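Local coordinates for cytochrome c' (Rhodopseudomonas palustris, PDB 1MQV), which is a high-spin heme c protein of the electron-transport class whose heme iron has no sixth ligand and whose exact function is not known, at residues 11-25 with 36-50. The protein carries 3 engineered substitutions. Residues are numbered along the deposited sequence; the frame is centred on the assembly and turned at random.
Sequences ILKQMGEATKPIAAM and VVQKSLAAIADDSKK. With HEC (heme c), chain C.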
loop_
_atom_site.group_PDB
_atom_site.type_symbol
_atom_site.label_atom_id
_atom_site.label_comp_id
_atom_site.label_asym_id
_atom_site.label_seq_id
_atom_site.Cartn_x
_atom_site.Cartn_y
_atom_site.Cartn_z
ATOM N N ILE A 11 -7.658 -0.914 -6.599
ATOM C CA ILE A 11 -6.838 -1.685 -5.652
ATOM C C ILE A 11 -6.198 -0.730 -4.613
ATOM O O ILE A 11 -6.140 -1.057 -3.430
ATOM C CB ILE A 11 -5.734 -2.462 -6.381
ATOM C CG1 ILE A 11 -6.345 -3.631 -7.166
ATOM C CG2 ILE A 11 -4.665 -2.962 -5.357
ATOM C CD1 ILE A 11 -5.402 -4.158 -8.262
ATOM N N LEU A 12 -5.716 0.434 -5.040
ATOM C CA LEU A 12 -5.089 1.364 -4.091
ATOM C C LEU A 12 -6.146 1.956 -3.177
ATOM O O LEU A 12 -5.864 2.274 -2.027
ATOM C CB LEU A 12 -4.304 2.469 -4.822
ATOM C CG LEU A 12 -3.080 1.936 -5.554
ATOM C CD1 LEU A 12 -2.732 2.844 -6.733
ATOM C CD2 LEU A 12 -1.866 1.886 -4.520
ATOM N N LYS A 13 -7.377 2.105 -3.673
ATOM C CA LYS A 13 -8.447 2.610 -2.817
ATOM C C LYS A 13 -8.678 1.580 -1.712
ATOM O O LYS A 13 -8.855 1.953 -0.532
ATOM C CB LYS A 13 -9.733 2.842 -3.640
ATOM C CG LYS A 13 -10.924 3.289 -2.819
ATOM C CD LYS A 13 -12.059 3.743 -3.755
ATOM C CE LYS A 13 -13.379 3.902 -3.010
ATOM N NZ LYS A 13 -13.248 4.725 -1.783
ATOM N N GLN A 14 -8.678 0.295 -2.074
ATOM C CA GLN A 14 -8.841 -0.779 -1.077
ATOM C C GLN A 14 -7.684 -0.706 -0.072
ATOM O O GLN A 14 -7.894 -0.887 1.133
ATOM C CB GLN A 14 -8.808 -2.202 -1.698
ATOM C CG GLN A 14 -9.721 -2.475 -2.880
ATOM C CD GLN A 14 -9.349 -3.784 -3.579
ATOM O OE1 GLN A 14 -9.467 -3.913 -4.807
ATOM N NE2 GLN A 14 -8.897 -4.764 -2.793
ATOM N N MET A 15 -6.465 -0.459 -0.559
ATOM C CA MET A 15 -5.322 -0.395 0.363
ATOM C C MET A 15 -5.576 0.724 1.362
ATOM O O MET A 15 -5.366 0.551 2.571
ATOM C CB MET A 15 -4.004 -0.147 -0.395
ATOM C CG MET A 15 -3.277 -1.386 -0.868
ATOM S SD MET A 15 -1.487 -1.374 -0.429
ATOM C CE MET A 15 -0.896 -0.570 -1.808
ATOM N N GLY A 16 -6.041 1.875 0.859
ATOM C CA GLY A 16 -6.358 2.992 1.744
ATOM C C GLY A 16 -7.389 2.578 2.799
ATOM O O GLY A 16 -7.211 2.855 4.006
ATOM N N GLU A 17 -8.483 1.922 2.370
ATOM C CA GLU A 17 -9.495 1.469 3.323
ATOM C C GLU A 17 -8.922 0.463 4.345
ATOM O O GLU A 17 -9.329 0.457 5.498
ATOM C CB GLU A 17 -10.640 0.819 2.557
ATOM C CG GLU A 17 -11.291 1.854 1.668
ATOM C CD GLU A 17 -12.181 1.266 0.591
ATOM O OE1 GLU A 17 -11.785 0.259 -0.044
ATOM O OE2 GLU A 17 -13.272 1.835 0.366
ATOM N N ALA A 18 -7.993 -0.390 3.930
ATOM C CA ALA A 18 -7.430 -1.362 4.895
ATOM C C ALA A 18 -6.662 -0.665 6.012
ATOM O O ALA A 18 -6.511 -1.239 7.095
ATOM C CB ALA A 18 -6.501 -2.391 4.188
ATOM N N THR A 19 -6.146 0.538 5.761
ATOM C CA THR A 19 -5.409 1.227 6.833
ATOM C C THR A 19 -6.357 1.920 7.806
ATOM O O THR A 19 -5.965 2.239 8.921
ATOM C CB THR A 19 -4.404 2.317 6.331
ATOM O OG1 THR A 19 -5.139 3.411 5.753
ATOM C CG2 THR A 19 -3.452 1.754 5.310
ATOM N N LYS A 20 -7.602 2.154 7.412
ATOM C CA LYS A 20 -8.515 2.836 8.320
ATOM C C LYS A 20 -8.721 2.208 9.727
ATOM O O LYS A 20 -8.589 2.913 10.744
ATOM C CB LYS A 20 -9.860 3.099 7.629
ATOM C CG LYS A 20 -9.761 4.039 6.421
ATOM C CD LYS A 20 -11.147 4.644 6.105
ATOM C CE LYS A 20 -11.177 5.435 4.797
ATOM N NZ LYS A 20 -11.188 4.559 3.583
ATOM N N PRO A 21 -9.029 0.905 9.821
ATOM C CA PRO A 21 -9.213 0.335 11.166
ATOM C C PRO A 21 -7.915 0.388 11.972
ATOM O O PRO A 21 -7.934 0.477 13.196
ATOM C CB PRO A 21 -9.612 -1.131 10.905
ATOM C CG PRO A 21 -9.909 -1.223 9.509
ATOM C CD PRO A 21 -9.169 -0.135 8.786
ATOM N N ILE A 22 -6.784 0.271 11.291
ATOM C CA ILE A 22 -5.504 0.337 12.006
ATOM C C ILE A 22 -5.322 1.755 12.570
ATOM O O ILE A 22 -4.975 1.926 13.736
ATOM C CB ILE A 22 -4.331 -0.018 11.080
ATOM C CG1 ILE A 22 -4.329 -1.544 10.850
ATOM C CG2 ILE A 22 -2.980 0.396 11.735
ATOM C CD1 ILE A 22 -3.447 -1.975 9.706
ATOM N N ALA A 23 -5.595 2.765 11.762
ATOM C CA ALA A 23 -5.474 4.130 12.243
ATOM C C ALA A 23 -6.441 4.342 13.418
ATOM O O ALA A 23 -6.116 5.030 14.374
ATOM C CB ALA A 23 -5.781 5.144 11.114
ATOM N N ALA A 24 -7.633 3.767 13.353
ATOM C CA ALA A 24 -8.609 3.944 14.440
ATOM C C ALA A 24 -8.114 3.331 15.756
ATOM O O ALA A 24 -8.328 3.869 16.860
ATOM C CB ALA A 24 -9.982 3.351 14.016
ATOM N N MET A 25 -7.442 2.200 15.655
ATOM C CA MET A 25 -6.890 1.586 16.852
ATOM C C MET A 25 -5.754 2.458 17.389
ATOM O O MET A 25 -5.682 2.709 18.591
ATOM C CB MET A 25 -6.361 0.189 16.537
ATOM C CG MET A 25 -7.440 -0.855 16.452
ATOM S SD MET A 25 -6.821 -2.384 15.745
ATOM C CE MET A 25 -8.383 -3.021 14.985
ATOM N N VAL A 36 -8.910 -8.188 12.675
ATOM C CA VAL A 36 -9.045 -7.030 11.784
ATOM C C VAL A 36 -7.680 -6.580 11.282
ATOM O O VAL A 36 -7.527 -6.218 10.130
ATOM C CB VAL A 36 -9.712 -5.822 12.520
ATOM C CG1 VAL A 36 -9.566 -4.524 11.660
ATOM C CG2 VAL A 36 -11.192 -6.139 12.799
ATOM N N VAL A 37 -6.689 -6.582 12.173
ATOM C CA VAL A 37 -5.340 -6.167 11.806
ATOM C C VAL A 37 -4.727 -7.150 10.820
ATOM O O VAL A 37 -4.144 -6.747 9.814
ATOM C CB VAL A 37 -4.492 -6.052 13.071
ATOM C CG1 VAL A 37 -3.059 -5.811 12.727
ATOM C CG2 VAL A 37 -5.008 -4.906 13.882
ATOM N N GLN A 38 -4.889 -8.447 11.078
ATOM C CA GLN A 38 -4.374 -9.475 10.167
ATOM C C GLN A 38 -5.024 -9.340 8.791
ATOM O O GLN A 38 -4.371 -9.510 7.744
ATOM C CB GLN A 38 -4.698 -10.841 10.718
ATOM C CG GLN A 38 -3.697 -11.321 11.724
ATOM C CD GLN A 38 -2.348 -11.611 11.071
ATOM O OE1 GLN A 38 -1.523 -10.718 10.901
ATOM N NE2 GLN A 38 -2.135 -12.865 10.680
ATOM N N LYS A 39 -6.321 -9.048 8.801
ATOM C CA LYS A 39 -7.056 -8.893 7.530
ATOM C C LYS A 39 -6.497 -7.704 6.709
ATOM O O LYS A 39 -6.278 -7.813 5.488
ATOM C CB LYS A 39 -8.534 -8.712 7.840
ATOM C CG LYS A 39 -9.462 -8.443 6.651
ATOM C CD LYS A 39 -10.879 -8.335 7.143
ATOM C CE LYS A 39 -11.839 -7.931 6.027
ATOM N NZ LYS A 39 -12.019 -9.005 5.030
ATOM N N SER A 40 -6.261 -6.575 7.384
ATOM C CA SER A 40 -5.711 -5.385 6.739
ATOM C C SER A 40 -4.311 -5.630 6.241
ATOM O O SER A 40 -3.982 -5.220 5.152
ATOM C CB SER A 40 -5.669 -4.170 7.704
ATOM O OG SER A 40 -6.987 -3.743 8.025
ATOM N N LEU A 41 -3.461 -6.286 7.038
ATOM C CA LEU A 41 -2.109 -6.499 6.572
ATOM C C LEU A 41 -2.091 -7.447 5.365
ATOM O O LEU A 41 -1.294 -7.290 4.440
ATOM C CB LEU A 41 -1.268 -7.076 7.718
ATOM C CG LEU A 41 -1.055 -6.071 8.842
ATOM C CD1 LEU A 41 -0.365 -6.774 10.033
ATOM C CD2 LEU A 41 -0.127 -4.965 8.330
ATOM N N ALA A 42 -2.974 -8.431 5.373
ATOM C CA ALA A 42 -3.010 -9.405 4.291
ATOM C C ALA A 42 -3.444 -8.680 3.013
ATOM O O ALA A 42 -2.892 -8.919 1.940
ATOM C CB ALA A 42 -3.984 -10.538 4.639
ATOM N N ALA A 43 -4.399 -7.762 3.137
ATOM C CA ALA A 43 -4.875 -7.019 1.947
ATOM C C ALA A 43 -3.771 -6.160 1.389
ATOM O O ALA A 43 -3.547 -6.126 0.169
ATOM C CB ALA A 43 -6.023 -6.147 2.291
ATOM N N ILE A 44 -3.072 -5.455 2.281
ATOM C CA ILE A 44 -1.954 -4.609 1.857
ATOM C C ILE A 44 -0.932 -5.481 1.126
ATOM O O ILE A 44 -0.467 -5.110 0.038
ATOM C CB ILE A 44 -1.319 -3.873 3.097
ATOM C CG1 ILE A 44 -2.281 -2.812 3.616
ATOM C CG2 ILE A 44 0.033 -3.226 2.716
ATOM C CD1 ILE A 44 -1.896 -2.271 5.027
ATOM N N ALA A 45 -0.594 -6.649 1.676
ATOM C CA ALA A 45 0.410 -7.508 1.026
ATOM C C ALA A 45 -0.063 -8.018 -0.329
ATOM O O ALA A 45 0.690 -7.990 -1.295
ATOM C CB ALA A 45 0.798 -8.705 1.923
ATOM N N ASP A 46 -1.296 -8.508 -0.393
ATOM C CA ASP A 46 -1.844 -8.989 -1.660
ATOM C C ASP A 46 -1.949 -7.876 -2.727
ATOM O O ASP A 46 -1.642 -8.117 -3.909
ATOM C CB ASP A 46 -3.228 -9.618 -1.434
ATOM C CG ASP A 46 -3.157 -10.913 -0.629
ATOM O OD1 ASP A 46 -2.081 -11.551 -0.619
ATOM O OD2 ASP A 46 -4.178 -11.297 -0.015
ATOM N N ASP A 47 -2.392 -6.683 -2.330
ATOM C CA ASP A 47 -2.532 -5.559 -3.278
ATOM C C ASP A 47 -1.173 -5.180 -3.810
ATOM O O ASP A 47 -1.014 -4.905 -4.998
ATOM C CB ASP A 47 -3.177 -4.338 -2.619
ATOM C CG ASP A 47 -4.612 -4.593 -2.173
ATOM O OD1 ASP A 47 -5.235 -5.558 -2.660
ATOM O OD2 ASP A 47 -5.108 -3.822 -1.335
ATOM N N SER A 48 -0.165 -5.209 -2.939
ATOM C CA SER A 48 1.183 -4.845 -3.358
ATOM C C SER A 48 1.806 -5.870 -4.319
ATOM O O SER A 48 2.786 -5.559 -5.017
ATOM C CB SER A 48 2.073 -4.666 -2.097
ATOM O OG SER A 48 1.577 -3.595 -1.302
ATOM N N LYS A 49 1.266 -7.087 -4.348
ATOM C CA LYS A 49 1.799 -8.093 -5.255
ATOM C C LYS A 49 1.091 -7.996 -6.610
ATOM O O LYS A 49 1.599 -8.459 -7.625
ATOM C CB LYS A 49 1.640 -9.473 -4.663
ATOM C CG LYS A 49 2.583 -9.740 -3.531
ATOM C CD LYS A 49 2.168 -11.016 -2.788
ATOM C CE LYS A 49 3.333 -11.526 -1.957
ATOM N NZ LYS A 49 2.827 -12.663 -1.126
ATOM N N LYS A 50 -0.060 -7.354 -6.614
ATOM C CA LYS A 50 -0.823 -7.193 -7.847
ATOM C C LYS A 50 -0.452 -5.919 -8.579
ATOM O O LYS A 50 -0.393 -5.910 -9.809
ATOM C CB LYS A 50 -2.321 -7.155 -7.526
ATOM C CG LYS A 50 -2.889 -8.481 -7.051
ATOM C CD LYS A 50 -4.384 -8.326 -6.788
ATOM C CE LYS A 50 -4.922 -9.560 -6.062
ATOM N NZ LYS A 50 -6.351 -9.437 -5.641
HETATM FE FE HEC C . -0.584 4.697 -2.947
HETATM C CHA HEC C . -2.740 6.115 -5.109
HETATM C CHB HEC C . -3.072 4.520 -0.606
HETATM C CHC HEC C . 1.300 2.613 -1.058
HETATM C CHD HEC C . 1.863 4.451 -5.487
HETATM N NA HEC C . -2.565 5.239 -2.870
HETATM C C1A HEC C . -3.248 5.813 -3.899
HETATM C C2A HEC C . -4.580 6.050 -3.485
HETATM C C3A HEC C . -4.717 5.626 -2.158
HETATM C C4A HEC C . -3.412 5.109 -1.812
HETATM C CMA HEC C . -5.842 5.644 -1.171
HETATM C CAA HEC C . -5.651 6.744 -4.318
HETATM C CBA HEC C . -6.397 5.713 -5.135
HETATM C CGA HEC C . -7.613 6.328 -5.840
HETATM O O1A HEC C . -8.724 6.138 -5.333
HETATM O O2A HEC C . -7.436 6.989 -6.881
HETATM N NB HEC C . -0.823 3.810 -1.234
HETATM C C1B HEC C . -1.851 3.928 -0.313
HETATM C C2B HEC C . -1.549 3.294 0.988
HETATM C C3B HEC C . -0.323 2.768 0.865
HETATM C C4B HEC C . 0.117 3.056 -0.531
HETATM C CMB HEC C . -2.509 3.328 2.217
HETATM C CAB HEC C . 0.470 2.054 1.865
HETATM C CBB HEC C . -0.026 0.988 2.631
HETATM N NC HEC C . 1.142 3.693 -3.248
HETATM C C1C HEC C . 1.809 2.878 -2.334
HETATM C C2C HEC C . 3.070 2.466 -2.818
HETATM C C3C HEC C . 3.288 2.986 -4.067
HETATM C C4C HEC C . 2.037 3.769 -4.306
HETATM C CMC HEC C . 4.152 1.709 -1.976
HETATM C CAC HEC C . 4.418 2.960 -4.986
HETATM C CBC HEC C . 5.379 1.852 -4.868
HETATM N ND HEC C . -0.406 5.180 -4.913
HETATM C C1D HEC C . 0.653 5.147 -5.784
HETATM C C2D HEC C . 0.342 5.833 -7.056
HETATM C C3D HEC C . -0.946 6.289 -6.910
HETATM C C4D HEC C . -1.429 5.870 -5.595
HETATM C CMD HEC C . 1.263 5.721 -8.307
HETATM C CAD HEC C . -1.768 7.032 -8.067
HETATM C CBD HEC C . -2.556 5.886 -8.772
HETATM C CGD HEC C . -3.223 6.418 -10.038
HETATM O O1D HEC C . -3.799 7.508 -9.917
HETATM O O2D HEC C . -3.151 5.766 -11.098
HETATM O O HOH W 1 -7.307 -4.336 -0.202
#
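Ile11 to Met25 and Val36 to Lys50 pack as antiparallel helices whose axes approach to 8.8 Å at 153°; the backbones come nearest at Ala18 and Ser40, with CA atoms 4.7 Å apart. At this point Ser40 OG donates to Ala18 O over 2.7 Å, in the carbonyl plane on a lone pair. Pro21 has no N-H to give to the turn before, and the helix kinks there. The methyl of Ala18 rests on the Ser40 backbone and also meets Ala43 CB and Ile44 CG1, while Ile22 CD1 covers Ser40 CB.

Toward one end Asp47 lies between Ile11 and Met15: chi1 of -72° puts Ile11 CG1 beside the backbone N and leaves CG2 opposite it, where CG2 meets Asp47 CB at 3.4 Å, and Met15 CG touches OD2 of the same carboxylate. A water accepts from Gln14 NE2 and donates to Asp47 OD2, joining amide and carboxylate, whose planes stand nearly perpendicular. Met15 bends at chi2 and chi3, bringing SD alongside Ile44 CG2 and Ser48 OG and CE over the heme face, 3.9 Å from HEC CHC. With an alanine here, a gap would probably open over that face beside Ile44 and Ser48, and Asp47 would lose cover. Ser48 OG is held by Ile44 O, which also accepts Ser48 N from the opposite face.

At the other end Pro21 CB presses on Val36 CG1 at 3.5 Å, a tight fit, and the extended Met25 lays SD against Val37 CG2 and CE against Val36.

Thr19 CG2 meets heme methyl CMB. Helices 75-95 and 99-120 complete the antiparallel four-helix bundle of cytochrome c', where Leu12 CD2 sits 3.5 Å from HEC FE, over the ligand-free sixth position characteristic of this family.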